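Local coordinates for chitinase (Paenibacillus sp. FPU-7, PDB 5GZT), which probably hydrolyses chitin and chitodextrins at random internal beta-1,4 linkages between N-acetylglucosamine units, at residues 184-189 with 267-272; 198-203 with 239-244; 765-770 with 1110-1115. All coordinates share one frame; numbering follows the deposited sequence.

Contact 1. Residues 184-189 with 267-272. With FMT (formic acid), chain G.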
ATOM      1  N   VAL B 184     -29.718   6.031  17.280  1.00 92.86           N
ATOM      2  CA  VAL B 184     -28.938   5.186  16.325  1.00 84.28           C
ATOM      3  C   VAL B 184     -27.811   4.447  17.041  1.00 70.33           C
ATOM      4  O   VAL B 184     -26.918   5.103  17.548  1.00 71.00           O
ATOM      5  CB  VAL B 184     -28.267   6.034  15.204  1.00 83.84           C
ATOM      6  CG1 VAL B 184     -27.351   5.157  14.331  1.00 79.75           C
ATOM      7  CG2 VAL B 184     -29.321   6.772  14.370  1.00 81.59           C
ATOM      8  N   LYS B 185     -27.854   3.112  17.071  1.00 71.73           N
ATOM      9  CA  LYS B 185     -26.706   2.260  17.497  1.00 77.35           C
ATOM     10  C   LYS B 185     -25.917   1.608  16.322  1.00 76.88           C
ATOM     11  O   LYS B 185     -26.479   0.832  15.538  1.00 64.25           O
ATOM     12  CB  LYS B 185     -27.175   1.137  18.404  1.00 82.13           C
ATOM     13  CG  LYS B 185     -27.919   1.610  19.642  1.00 97.68           C
ATOM     14  CD  LYS B 185     -28.301   0.450  20.571  1.00102.57           C
ATOM     15  CE  LYS B 185     -27.106  -0.330  21.108  1.00103.02           C
ATOM     16  NZ  LYS B 185     -26.037   0.561  21.645  1.00110.91           N
ATOM     17  N   LEU B 186     -24.609   1.884  16.247  1.00 73.50           N
ATOM     18  CA  LEU B 186     -23.694   1.255  15.258  1.00 71.72           C
ATOM     19  C   LEU B 186     -23.448  -0.210  15.611  1.00 71.17           C
ATOM     20  O   LEU B 186     -23.078  -0.496  16.745  1.00 69.23           O
ATOM     21  CB  LEU B 186     -22.341   1.991  15.216  1.00 67.34           C
ATOM     22  CG  LEU B 186     -22.409   3.514  14.941  1.00 64.96           C
ATOM     23  CD1 LEU B 186     -21.051   4.210  14.852  1.00 60.77           C
ATOM     24  CD2 LEU B 186     -23.253   3.818  13.705  1.00 60.54           C
ATOM     25  N   ILE B 187     -23.684  -1.125  14.665  1.00 67.70           N
ATOM     26  CA  ILE B 187     -23.427  -2.582  14.849  1.00 70.09           C
ATOM     27  C   ILE B 187     -21.959  -2.931  14.420  1.00 75.50           C
ATOM     28  O   ILE B 187     -21.253  -3.696  15.132  1.00 67.79           O
ATOM     29  CB  ILE B 187     -24.499  -3.445  14.075  1.00 70.59           C
ATOM     30  CG1 ILE B 187     -25.837  -3.567  14.870  1.00 78.14           C
ATOM     31  CG2 ILE B 187     -23.994  -4.844  13.699  1.00 61.41           C
ATOM     32  CD1 ILE B 187     -25.990  -4.790  15.803  1.00 75.63           C
ATOM     33  N   SER B 188     -21.518  -2.371  13.273  1.00 71.26           N
ATOM     34  CA  SER B 188     -20.306  -2.830  12.550  1.00 64.20           C
ATOM     35  C   SER B 188     -20.174  -2.230  11.156  1.00 62.98           C
ATOM     36  O   SER B 188     -21.133  -1.654  10.603  1.00 59.51           O
ATOM     37  CB  SER B 188     -20.331  -4.344  12.330  1.00 61.35           C
ATOM     38  OG  SER B 188     -21.250  -4.643  11.276  1.00 62.68           O
ATOM     39  N   THR B 189     -18.980  -2.439  10.580  1.00 57.94           N
ATOM     40  CA  THR B 189     -18.631  -2.026   9.214  1.00 54.65           C
ATOM     41  C   THR B 189     -17.780  -3.102   8.531  1.00 53.89           C
ATOM     42  O   THR B 189     -17.024  -3.821   9.190  1.00 47.91           O
ATOM     43  CB  THR B 189     -17.703  -0.799   9.213  1.00 55.47           C
ATOM     44  OG1 THR B 189     -16.422  -1.226   9.687  1.00 55.11           O
ATOM     45  CG2 THR B 189     -18.246   0.329  10.121  1.00 57.33           C
ATOM     46  N   ASP B 267     -29.379  11.982  17.993  1.00 91.24           N
ATOM     47  CA  ASP B 267     -27.959  12.063  18.319  1.00 93.84           C
ATOM     48  C   ASP B 267     -27.160  11.572  17.118  1.00 86.97           C
ATOM     49  O   ASP B 267     -27.431  10.480  16.619  1.00 78.35           O
ATOM     50  CB  ASP B 267     -27.629  11.195  19.549  1.00 91.60           C
ATOM     51  CG  ASP B 267     -27.864  11.919  20.875  1.00 89.20           C
ATOM     52  OD1 ASP B 267     -28.155  13.138  20.876  1.00 82.50           O
ATOM     53  OD2 ASP B 267     -27.737  11.266  21.933  1.00 73.83           O
ATOM     54  N   THR B 268     -26.237  12.421  16.648  1.00 85.29           N
ATOM     55  CA  THR B 268     -25.287  12.124  15.543  1.00 81.47           C
ATOM     56  C   THR B 268     -24.196  11.150  16.063  1.00 74.66           C
ATOM     57  O   THR B 268     -23.515  11.453  17.021  1.00 64.89           O
ATOM     58  CB  THR B 268     -24.702  13.457  14.958  1.00 73.48           C
ATOM     59  OG1 THR B 268     -25.641  14.021  14.042  1.00 68.65           O
ATOM     60  CG2 THR B 268     -23.382  13.271  14.225  1.00 76.36           C
ATOM     61  N   VAL B 269     -24.074   9.963  15.470  1.00 79.47           N
ATOM     62  CA  VAL B 269     -23.036   8.994  15.896  1.00 75.90           C
ATOM     63  C   VAL B 269     -21.980   8.914  14.786  1.00 68.56           C
ATOM     64  O   VAL B 269     -22.268   9.157  13.594  1.00 54.65           O
ATOM     65  CB  VAL B 269     -23.600   7.586  16.236  1.00 81.88           C
ATOM     66  CG1 VAL B 269     -22.701   6.874  17.242  1.00 83.22           C
ATOM     67  CG2 VAL B 269     -25.013   7.674  16.791  1.00 85.65           C
ATOM     68  N   THR B 270     -20.744   8.623  15.201  1.00 70.83           N
ATOM     69  CA  THR B 270     -19.586   8.599  14.286  1.00 64.23           C
ATOM     70  C   THR B 270     -18.675   7.377  14.482  1.00 60.76           C
ATOM     71  O   THR B 270     -18.692   6.706  15.538  1.00 56.65           O
ATOM     72  CB  THR B 270     -18.730   9.887  14.409  1.00 62.34           C
ATOM     73  OG1 THR B 270     -18.513  10.208  15.795  1.00 65.41           O
ATOM     74  CG2 THR B 270     -19.388  11.033  13.701  1.00 61.06           C
ATOM     75  N   GLY B 271     -17.884   7.111  13.436  1.00 61.71           N
ATOM     76  CA  GLY B 271     -16.803   6.116  13.491  1.00 54.17           C
ATOM     77  C   GLY B 271     -15.895   6.104  12.273  1.00 47.85           C
ATOM     78  O   GLY B 271     -15.996   6.969  11.354  1.00 47.02           O
ATOM     79  N   LYS B 272     -15.016   5.096  12.282  1.00 49.92           N
ATOM     80  CA  LYS B 272     -14.038   4.822  11.195  1.00 51.99           C
ATOM     81  C   LYS B 272     -14.372   3.498  10.553  1.00 45.62           C
ATOM     82  O   LYS B 272     -14.628   2.542  11.274  1.00 46.72           O
ATOM     83  CB  LYS B 272     -12.641   4.619  11.751  1.00 52.92           C
ATOM     84  CG  LYS B 272     -11.930   5.822  12.283  1.00 50.40           C
ATOM     85  CD  LYS B 272     -10.835   5.340  13.236  1.00 51.23           C
ATOM     86  CE  LYS B 272     -10.092   6.516  13.851  1.00 48.57           C
ATOM     87  NZ  LYS B 272      -8.840   6.116  14.549  1.00 47.62           N
TER
HETATM   88  C   FMT G4005      -9.124   2.863  14.709  1.00 61.39           C
HETATM   89  O1  FMT G4005      -8.554   3.340  15.707  1.00 56.89           O
HETATM   90  O2  FMT G4005      -9.970   1.812  14.749  1.00 49.89           O
HETATM   91  O   HOH W   1     -27.892   8.138  18.420  1.00 55.65           O
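V184 and V269 face each other across two strands that run the same way, their axes 8.1 Å apart and 18° from parallel, with no hydrogen bond passing between the backbones. This spacing without hydrogen bonds is consistent with two layers packed as in a beta sandwich. Strand 184-191 is an outer member of a four-stranded antiparallel sheet, whereas strand 264-284 pairs here with strand 251-261 of the facing layer, through backbone bonds of V269 with V257 and G271 with Y255. The CA atoms of V184 and V269 come within 7.0 Å; further along, T189 lies across from K272. Between these two places the first strand carries a classic beta bulge, in which I187 and S188 both face K200 of the adjoining strand 197-203.

V269 serves two partners with its two methyls. CG1, anti to the backbone N (chi1 -153°), meets L186 CD1 at 3.9 Å, and the two side chains pass each other running opposite ways. The other branch, CG2, lies beside V184 CB and approaches V184 O to 3.3 Å. L186 reaches beyond this valine, its CD1 lying 3.5 Å from T270 O, and it also touches Y255 and V257, so the leucine lies between the two layers. At the V184 end a water bridges the strand to the loop residue D267. It accepts from V184 N at 3.0 Å and donates to D267 O at 3.0 Å, linking the two main chains. K272 points away from the first strand, and its extended chain carries the ammonium to Y450 OH. The same NZ makes a weak hydrogen bond of 3.0 Å to O1 of a formic acid molecule, probably from the crystallisation liquor, which K526 NZ also binds.

Contact 2. Residues 198-203 with 239-244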
ATOM      1  N   VAL B 198     -19.721  -0.816   3.725  1.00 52.65           N
ATOM      2  CA  VAL B 198     -20.995  -1.304   4.173  1.00 54.88           C
ATOM      3  C   VAL B 198     -21.097  -0.888   5.627  1.00 61.45           C
ATOM      4  O   VAL B 198     -20.229  -1.260   6.427  1.00 56.25           O
ATOM      5  CB  VAL B 198     -21.131  -2.834   3.999  1.00 54.58           C
ATOM      6  CG1 VAL B 198     -22.415  -3.352   4.639  1.00 52.69           C
ATOM      7  CG2 VAL B 198     -21.161  -3.186   2.515  1.00 55.91           C
ATOM      8  N   LEU B 199     -22.144  -0.101   5.943  1.00 62.88           N
ATOM      9  CA  LEU B 199     -22.414   0.373   7.315  1.00 60.89           C
ATOM     10  C   LEU B 199     -23.697  -0.218   7.848  1.00 62.84           C
ATOM     11  O   LEU B 199     -24.768   0.049   7.293  1.00 62.37           O
ATOM     12  CB  LEU B 199     -22.538   1.875   7.320  1.00 57.93           C
ATOM     13  CG  LEU B 199     -21.229   2.546   6.993  1.00 65.45           C
ATOM     14  CD1 LEU B 199     -21.426   4.013   6.647  1.00 69.27           C
ATOM     15  CD2 LEU B 199     -20.266   2.372   8.163  1.00 68.12           C
ATOM     16  N   LYS B 200     -23.580  -1.025   8.900  1.00 64.95           N
ATOM     17  CA  LYS B 200     -24.728  -1.579   9.590  1.00 67.87           C
ATOM     18  C   LYS B 200     -24.932  -0.921  10.937  1.00 70.36           C
ATOM     19  O   LYS B 200     -23.978  -0.804  11.739  1.00 57.46           O
ATOM     20  CB  LYS B 200     -24.591  -3.082   9.824  1.00 72.02           C
ATOM     21  CG  LYS B 200     -24.695  -3.937   8.568  1.00 77.42           C
ATOM     22  CD  LYS B 200     -25.011  -5.404   8.879  1.00 76.90           C
ATOM     23  CE  LYS B 200     -24.021  -5.978   9.891  1.00 81.79           C
ATOM     24  NZ  LYS B 200     -24.153  -7.443  10.138  1.00 84.55           N
ATOM     25  N   PHE B 201     -26.198  -0.542  11.174  1.00 67.07           N
ATOM     26  CA  PHE B 201     -26.656   0.068  12.431  1.00 69.75           C
ATOM     27  C   PHE B 201     -28.116  -0.304  12.746  1.00 76.18           C
ATOM     28  O   PHE B 201     -28.945  -0.503  11.829  1.00 70.51           O
ATOM     29  CB  PHE B 201     -26.476   1.601  12.410  1.00 60.52           C
ATOM     30  CG  PHE B 201     -27.077   2.303  11.201  1.00 62.24           C
ATOM     31  CD1 PHE B 201     -26.436   2.294   9.964  1.00 64.33           C
ATOM     32  CD2 PHE B 201     -28.249   3.049  11.309  1.00 67.06           C
ATOM     33  CE1 PHE B 201     -26.967   2.980   8.853  1.00 66.68           C
ATOM     34  CE2 PHE B 201     -28.781   3.731  10.202  1.00 66.71           C
ATOM     35  CZ  PHE B 201     -28.147   3.692   8.969  1.00 66.12           C
ATOM     36  N   ASN B 202     -28.397  -0.443  14.047  1.00 83.75           N
ATOM     37  CA  ASN B 202     -29.774  -0.529  14.585  1.00 83.07           C
ATOM     38  C   ASN B 202     -30.321   0.893  14.791  1.00 85.29           C
ATOM     39  O   ASN B 202     -29.747   1.662  15.575  1.00 76.68           O
ATOM     40  CB  ASN B 202     -29.824  -1.319  15.908  1.00 80.58           C
ATOM     41  CG  ASN B 202     -29.638  -2.831  15.707  1.00 83.53           C
ATOM     42  OD1 ASN B 202     -30.244  -3.455  14.812  1.00 86.52           O
ATOM     43  ND2 ASN B 202     -28.826  -3.438  16.569  1.00 82.30           N
ATOM     44  N   ALA B 203     -31.393   1.241  14.059  1.00 91.68           N
ATOM     45  CA  ALA B 203     -32.060   2.558  14.167  1.00 99.88           C
ATOM     46  C   ALA B 203     -33.421   2.418  14.859  1.00106.47           C
ATOM     47  O   ALA B 203     -34.429   2.085  14.225  1.00118.02           O
ATOM     48  CB  ALA B 203     -32.217   3.226  12.798  1.00 96.31           C
ATOM     49  N   GLU B 239     -32.569  -3.295  12.231  1.00 84.40           N
ATOM     50  CA  GLU B 239     -31.404  -3.410  11.324  1.00 84.52           C
ATOM     51  C   GLU B 239     -31.494  -2.549  10.043  1.00 75.65           C
ATOM     52  O   GLU B 239     -32.407  -2.720   9.246  1.00 74.95           O
ATOM     53  CB  GLU B 239     -31.196  -4.893  10.927  1.00 95.23           C
ATOM     54  CG  GLU B 239     -30.404  -5.730  11.932  1.00 99.90           C
ATOM     55  CD  GLU B 239     -28.908  -5.712  11.648  1.00105.23           C
ATOM     56  OE1 GLU B 239     -28.484  -6.346  10.659  1.00 95.07           O
ATOM     57  OE2 GLU B 239     -28.160  -5.051  12.407  1.00115.27           O
ATOM     58  N   VAL B 240     -30.556  -1.630   9.838  1.00 66.86           N
ATOM     59  CA  VAL B 240     -30.471  -0.918   8.555  1.00 68.13           C
ATOM     60  C   VAL B 240     -29.027  -0.921   8.120  1.00 66.67           C
ATOM     61  O   VAL B 240     -28.151  -0.767   8.939  1.00 74.16           O
ATOM     62  CB  VAL B 240     -31.058   0.512   8.599  1.00 69.61           C
ATOM     63  CG1 VAL B 240     -30.723   1.198   9.895  1.00 78.33           C
ATOM     64  CG2 VAL B 240     -30.608   1.366   7.407  1.00 70.18           C
ATOM     65  N   THR B 241     -28.800  -1.115   6.830  1.00 64.16           N
ATOM     66  CA  THR B 241     -27.455  -1.315   6.285  1.00 63.04           C
ATOM     67  C   THR B 241     -27.234  -0.372   5.085  1.00 57.51           C
ATOM     68  O   THR B 241     -27.973  -0.438   4.092  1.00 57.61           O
ATOM     69  CB  THR B 241     -27.230  -2.784   5.845  1.00 58.45           C
ATOM     70  OG1 THR B 241     -27.936  -3.015   4.622  1.00 68.05           O
ATOM     71  CG2 THR B 241     -27.696  -3.783   6.911  1.00 51.18           C
ATOM     72  N   PHE B 242     -26.254   0.523   5.188  1.00 50.00           N
ATOM     73  CA  PHE B 242     -25.951   1.400   4.081  1.00 53.89           C
ATOM     74  C   PHE B 242     -24.842   0.759   3.224  1.00 55.06           C
ATOM     75  O   PHE B 242     -23.922   0.140   3.767  1.00 53.00           O
ATOM     76  CB  PHE B 242     -25.557   2.774   4.590  1.00 53.05           C
ATOM     77  CG  PHE B 242     -24.959   3.637   3.535  1.00 56.08           C
ATOM     78  CD1 PHE B 242     -25.768   4.257   2.597  1.00 58.04           C
ATOM     79  CD2 PHE B 242     -23.580   3.787   3.446  1.00 57.74           C
ATOM     80  CE1 PHE B 242     -25.222   5.045   1.599  1.00 60.18           C
ATOM     81  CE2 PHE B 242     -23.028   4.563   2.449  1.00 57.43           C
ATOM     82  CZ  PHE B 242     -23.850   5.188   1.518  1.00 62.83           C
ATOM     83  N   THR B 243     -24.927   0.920   1.906  1.00 49.90           N
ATOM     84  CA  THR B 243     -23.970   0.307   1.007  1.00 47.79           C
ATOM     85  C   THR B 243     -23.558   1.289  -0.058  1.00 49.28           C
ATOM     86  O   THR B 243     -24.349   1.610  -0.923  1.00 51.53           O
ATOM     87  CB  THR B 243     -24.547  -0.993   0.414  1.00 52.28           C
ATOM     88  OG1 THR B 243     -24.695  -1.951   1.472  1.00 47.17           O
ATOM     89  CG2 THR B 243     -23.646  -1.590  -0.679  1.00 48.25           C
ATOM     90  N   SER B 244     -22.294   1.737   0.015  1.00 46.40           N
ATOM     91  CA  SER B 244     -21.701   2.730  -0.880  1.00 41.23           C
ATOM     92  C   SER B 244     -21.573   2.192  -2.243  1.00 37.07           C
ATOM     93  O   SER B 244     -21.768   1.009  -2.470  1.00 40.35           O
ATOM     94  CB  SER B 244     -20.272   3.089  -0.428  1.00 49.41           C
ATOM     95  OG  SER B 244     -19.335   2.112  -0.917  1.00 49.55           O
TER
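The F201 ring takes a methyl of V240 on one face: CG1 sits over it in a CH-pi contact, 3.6 Å from the centroid and displaced toward the rim, where CE2 is the closest ring atom at 3.2 Å. The phenylalanine reaches across the strand boundary because its CG occupies the crowded position between backbone N and carbonyl carbon (chi1 52°). A203 CB approaches the same V240 CG1 to 3.8 Å, so this one methyl touches both the ring and the alanine. The second ring, F242, lies alongside L199, both side chains pointing the same way, with L199 CD1 at 3.9 Å from F242 CD2. Y224 and F233 bring further rings against F242, each inclined to it.

These side chains ride on two antiparallel strands, 197-203 and 239-243, the middle pair of a four-stranded sheet in what appears to be a sandwich-like fold. L199, F201, V240 and F242 project into the interior between the layers, toward strands 251-261 and 210-215. Two hydrogen-bonded pairs, L199 with F242 and F201 with V240, supply four backbone bonds. The one from F201 N to V240 O, 3.0 Å long, runs nearly along the C=O axis, and its companion from V240 N to F201 O measures 2.8 Å.

The opposite face, partly exposed, is more polar. In the non-hydrogen-bonded pair K200 with T241, the aliphatic part of the lysine runs beside the threonine methyl, and the K200 CG to T241 CG2 distance of 3.4 Å is tight for two carbons. N202 brings OD1 nearest to the E239 carboxylate, the amide and carboxylate planes 66° apart. E239 also turns toward K200, whose NZ stays 4.5 Å from E239 OE1: opposite charges that may attract, though too far apart for a salt bridge.

Contact 3. Residues 765-770 with 1110-1115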
ATOM      1  N   ILE B 765      13.831  -2.209 -44.212  1.00 15.57           N
ATOM      2  CA  ILE B 765      13.915  -1.042 -45.059  1.00 17.02           C
ATOM      3  C   ILE B 765      14.564   0.125 -44.329  1.00 14.65           C
ATOM      4  O   ILE B 765      14.621   0.169 -43.059  1.00 16.70           O
ATOM      5  CB  ILE B 765      12.535  -0.654 -45.623  1.00 17.29           C
ATOM      6  CG1 ILE B 765      11.610  -0.150 -44.534  1.00 17.84           C
ATOM      7  CG2 ILE B 765      11.926  -1.853 -46.306  1.00 18.65           C
ATOM      8  CD1 ILE B 765      10.295   0.439 -45.080  1.00 19.67           C
ATOM      9  N   LEU B 766      15.084   1.036 -45.129  1.00 14.47           N
ATOM     10  CA  LEU B 766      15.565   2.287 -44.693  1.00 14.71           C
ATOM     11  C   LEU B 766      14.965   3.363 -45.587  1.00 14.62           C
ATOM     12  O   LEU B 766      15.429   3.559 -46.767  1.00 13.34           O
ATOM     13  CB  LEU B 766      17.123   2.266 -44.754  1.00 17.61           C
ATOM     14  CG  LEU B 766      17.797   3.191 -43.716  1.00 17.26           C
ATOM     15  CD1 LEU B 766      19.329   3.022 -43.733  1.00 18.71           C
ATOM     16  CD2 LEU B 766      17.426   4.633 -43.805  1.00 18.11           C
ATOM     17  N   LEU B 767      14.040   4.127 -45.023  1.00 16.33           N
ATOM     18  CA  LEU B 767      13.219   5.076 -45.817  1.00 16.48           C
ATOM     19  C   LEU B 767      13.553   6.490 -45.410  1.00 17.82           C
ATOM     20  O   LEU B 767      13.510   6.811 -44.233  1.00 16.74           O
ATOM     21  CB  LEU B 767      11.741   4.761 -45.576  1.00 16.74           C
ATOM     22  CG  LEU B 767      10.757   5.556 -46.416  1.00 17.41           C
ATOM     23  CD1 LEU B 767       9.448   4.759 -46.663  1.00 19.75           C
ATOM     24  CD2 LEU B 767      10.466   6.897 -45.808  1.00 16.72           C
ATOM     25  N   GLY B 768      13.921   7.332 -46.387  1.00 14.65           N
ATOM     26  CA  GLY B 768      14.145   8.706 -46.150  1.00 14.27           C
ATOM     27  C   GLY B 768      13.089   9.553 -46.782  1.00 15.43           C
ATOM     28  O   GLY B 768      12.749   9.334 -47.962  1.00 18.45           O
ATOM     29  N   TYR B 769      12.541  10.481 -46.017  1.00 15.15           N
ATOM     30  CA  TYR B 769      11.733  11.536 -46.592  1.00 17.23           C
ATOM     31  C   TYR B 769      12.656  12.533 -47.279  1.00 19.28           C
ATOM     32  O   TYR B 769      13.658  12.944 -46.692  1.00 20.63           O
ATOM     33  CB  TYR B 769      10.915  12.263 -45.553  1.00 18.60           C
ATOM     34  CG  TYR B 769       9.569  11.660 -45.258  1.00 21.45           C
ATOM     35  CD1 TYR B 769       8.456  12.018 -45.995  1.00 22.26           C
ATOM     36  CD2 TYR B 769       9.400  10.722 -44.240  1.00 20.64           C
ATOM     37  CE1 TYR B 769       7.208  11.475 -45.711  1.00 24.72           C
ATOM     38  CE2 TYR B 769       8.163  10.160 -43.966  1.00 20.90           C
ATOM     39  CZ  TYR B 769       7.060  10.537 -44.696  1.00 23.69           C
ATOM     40  OH  TYR B 769       5.804   9.995 -44.469  1.00 24.72           O
ATOM     41  N   VAL B 770      12.351  12.843 -48.525  1.00 18.65           N
ATOM     42  CA  VAL B 770      13.089  13.776 -49.365  1.00 21.27           C
ATOM     43  C   VAL B 770      12.144  14.977 -49.693  1.00 22.71           C
ATOM     44  O   VAL B 770      11.121  14.825 -50.324  1.00 21.01           O
ATOM     45  CB  VAL B 770      13.590  13.100 -50.611  1.00 20.86           C
ATOM     46  CG1 VAL B 770      14.226  14.113 -51.514  1.00 23.13           C
ATOM     47  CG2 VAL B 770      14.591  11.953 -50.235  1.00 22.40           C
ATOM     48  N   GLY B1110      11.362  -1.758 -40.700  1.00 14.07           N
ATOM     49  CA  GLY B1110      12.553  -0.942 -40.875  1.00 13.60           C
ATOM     50  C   GLY B1110      12.503   0.361 -40.143  1.00 14.29           C
ATOM     51  O   GLY B1110      11.765   0.473 -39.139  1.00 16.42           O
ATOM     52  N   VAL B1111      13.228   1.350 -40.666  1.00 13.04           N
ATOM     53  CA  VAL B1111      13.366   2.627 -40.085  1.00 13.23           C
ATOM     54  C   VAL B1111      13.118   3.664 -41.184  1.00 14.35           C
ATOM     55  O   VAL B1111      13.535   3.444 -42.298  1.00 14.38           O
ATOM     56  CB  VAL B1111      14.843   2.855 -39.573  1.00 15.59           C
ATOM     57  CG1 VAL B1111      14.961   4.222 -38.946  1.00 17.47           C
ATOM     58  CG2 VAL B1111      15.235   1.722 -38.575  1.00 17.88           C
ATOM     59  N   MET B1112      12.576   4.823 -40.773  1.00 14.12           N
ATOM     60  CA  MET B1112      12.315   5.922 -41.570  1.00 17.72           C
ATOM     61  C   MET B1112      12.847   7.158 -40.889  1.00 18.72           C
ATOM     62  O   MET B1112      12.911   7.219 -39.626  1.00 17.92           O
ATOM     63  CB  MET B1112      10.794   5.989 -41.574  1.00 23.12           C
ATOM     64  CG  MET B1112      10.140   7.234 -41.873  1.00 26.92           C
ATOM     65  SD  MET B1112       9.843   8.541 -40.724  1.00 21.76           S
ATOM     66  CE  MET B1112       8.397   8.226 -39.761  1.00 24.47           C
ATOM     67  N   PHE B1113      13.160   8.205 -41.647  1.00 17.77           N
ATOM     68  CA  PHE B1113      13.437   9.458 -40.981  1.00 18.77           C
ATOM     69  C   PHE B1113      12.918  10.652 -41.772  1.00 19.19           C
ATOM     70  O   PHE B1113      12.795  10.553 -42.981  1.00 16.36           O
ATOM     71  CB  PHE B1113      14.953   9.625 -40.734  1.00 16.84           C
ATOM     72  CG  PHE B1113      15.750   9.589 -41.997  1.00 16.96           C
ATOM     73  CD1 PHE B1113      16.205   8.412 -42.516  1.00 17.62           C
ATOM     74  CD2 PHE B1113      16.010  10.744 -42.696  1.00 18.91           C
ATOM     75  CE1 PHE B1113      16.880   8.383 -43.723  1.00 19.77           C
ATOM     76  CE2 PHE B1113      16.692  10.706 -43.911  1.00 16.39           C
ATOM     77  CZ  PHE B1113      17.128   9.555 -44.418  1.00 18.20           C
ATOM     78  N   TRP B1114      12.661  11.731 -41.038  1.00 16.63           N
ATOM     79  CA  TRP B1114      12.323  13.033 -41.560  1.00 19.34           C
ATOM     80  C   TRP B1114      13.429  14.027 -41.141  1.00 21.14           C
ATOM     81  O   TRP B1114      13.597  14.202 -39.923  1.00 22.55           O
ATOM     82  CB  TRP B1114      10.991  13.478 -40.995  1.00 19.70           C
ATOM     83  CG  TRP B1114      10.574  14.834 -41.457  1.00 21.55           C
ATOM     84  CD1 TRP B1114      11.126  16.054 -41.048  1.00 25.65           C
ATOM     85  CD2 TRP B1114       9.609  15.167 -42.477  1.00 24.00           C
ATOM     86  NE1 TRP B1114      10.564  17.091 -41.765  1.00 27.95           N
ATOM     87  CE2 TRP B1114       9.606  16.589 -42.608  1.00 24.50           C
ATOM     88  CE3 TRP B1114       8.703  14.414 -43.243  1.00 26.04           C
ATOM     89  CZ2 TRP B1114       8.776  17.243 -43.457  1.00 24.52           C
ATOM     90  CZ3 TRP B1114       7.877  15.078 -44.157  1.00 24.75           C
ATOM     91  CH2 TRP B1114       7.902  16.467 -44.235  1.00 29.11           C
ATOM     92  N   ASP B1115      14.137  14.698 -42.051  1.00 20.26           N
ATOM     93  CA  ASP B1115      14.144  14.493 -43.482  1.00 22.11           C
ATOM     94  C   ASP B1115      15.550  14.622 -43.971  1.00 23.03           C
ATOM     95  O   ASP B1115      16.463  15.006 -43.189  1.00 25.04           O
ATOM     96  CB  ASP B1115      13.127  15.318 -44.279  1.00 21.73           C
ATOM     97  CG  ASP B1115      13.571  16.771 -44.609  1.00 26.45           C
ATOM     98  OD1 ASP B1115      14.792  17.088 -44.711  1.00 23.77           O
ATOM     99  OD2 ASP B1115      12.607  17.565 -44.802  1.00 23.34           O
TER
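A cis peptide joins W1114 to D1115 just where both meet Y769, an uncommon bond between two residues neither of which is proline. The tyrosine ring receives W1114 CE3 over one face, 3.5 Å from Y769 CG, while the two ring planes stand 50° apart, oblique to one another. At the edge of the tyrosine ring lies the sulfur of M1112, a Met-aromatic contact with SD 4.0 Å from Y769 CE2. D1115 CB packs against Y769 O at 3.4 Å. An alanine in place of Y769, without ring or hydroxyl, would probably open a gap beside W1114 and M1112 and deprive D893 of the hydroxyl that now bonds its OD2.

One residue earlier, G768 CA lies over one face of the F1113 ring, 3.8 Å from the centroid, where a side chain on residue 768 would collide with F1113 CZ. Backbone hydrogen bonds between the parallel strands alternate in direction, the last, Y769 N to F1113 O, nearly straight at 173°. First and last barrel strands thus close the TIM barrel of this family 18 domain, with W1114 and its cis bond at the mouth, as in the substrate-binding cleft of related chitinases.

How the contacts relate
Contacts 1 and 2 belong to one sandwich-like unit: their centres lie 9 Å apart, contact 2 is nested along the chain within contact 1, and K185 and N202 join them through adjacent strands 184-191 and 197-203. Contact 2 works within a sheet, by backbone hydrogen bonds with an apolar face and a polar face, whereas contact 1 works between sheets, near the surface, by methyl packing and a bridging water. Contact 3 is remote, about 66 Å from contact 2 between centres, across the chain's centre. Buried in a family 18 TIM barrel, it pairs parallel strands and adds aromatic and sulfur contacts to its backbone bonds, without the partly exposed polar face of contact 2.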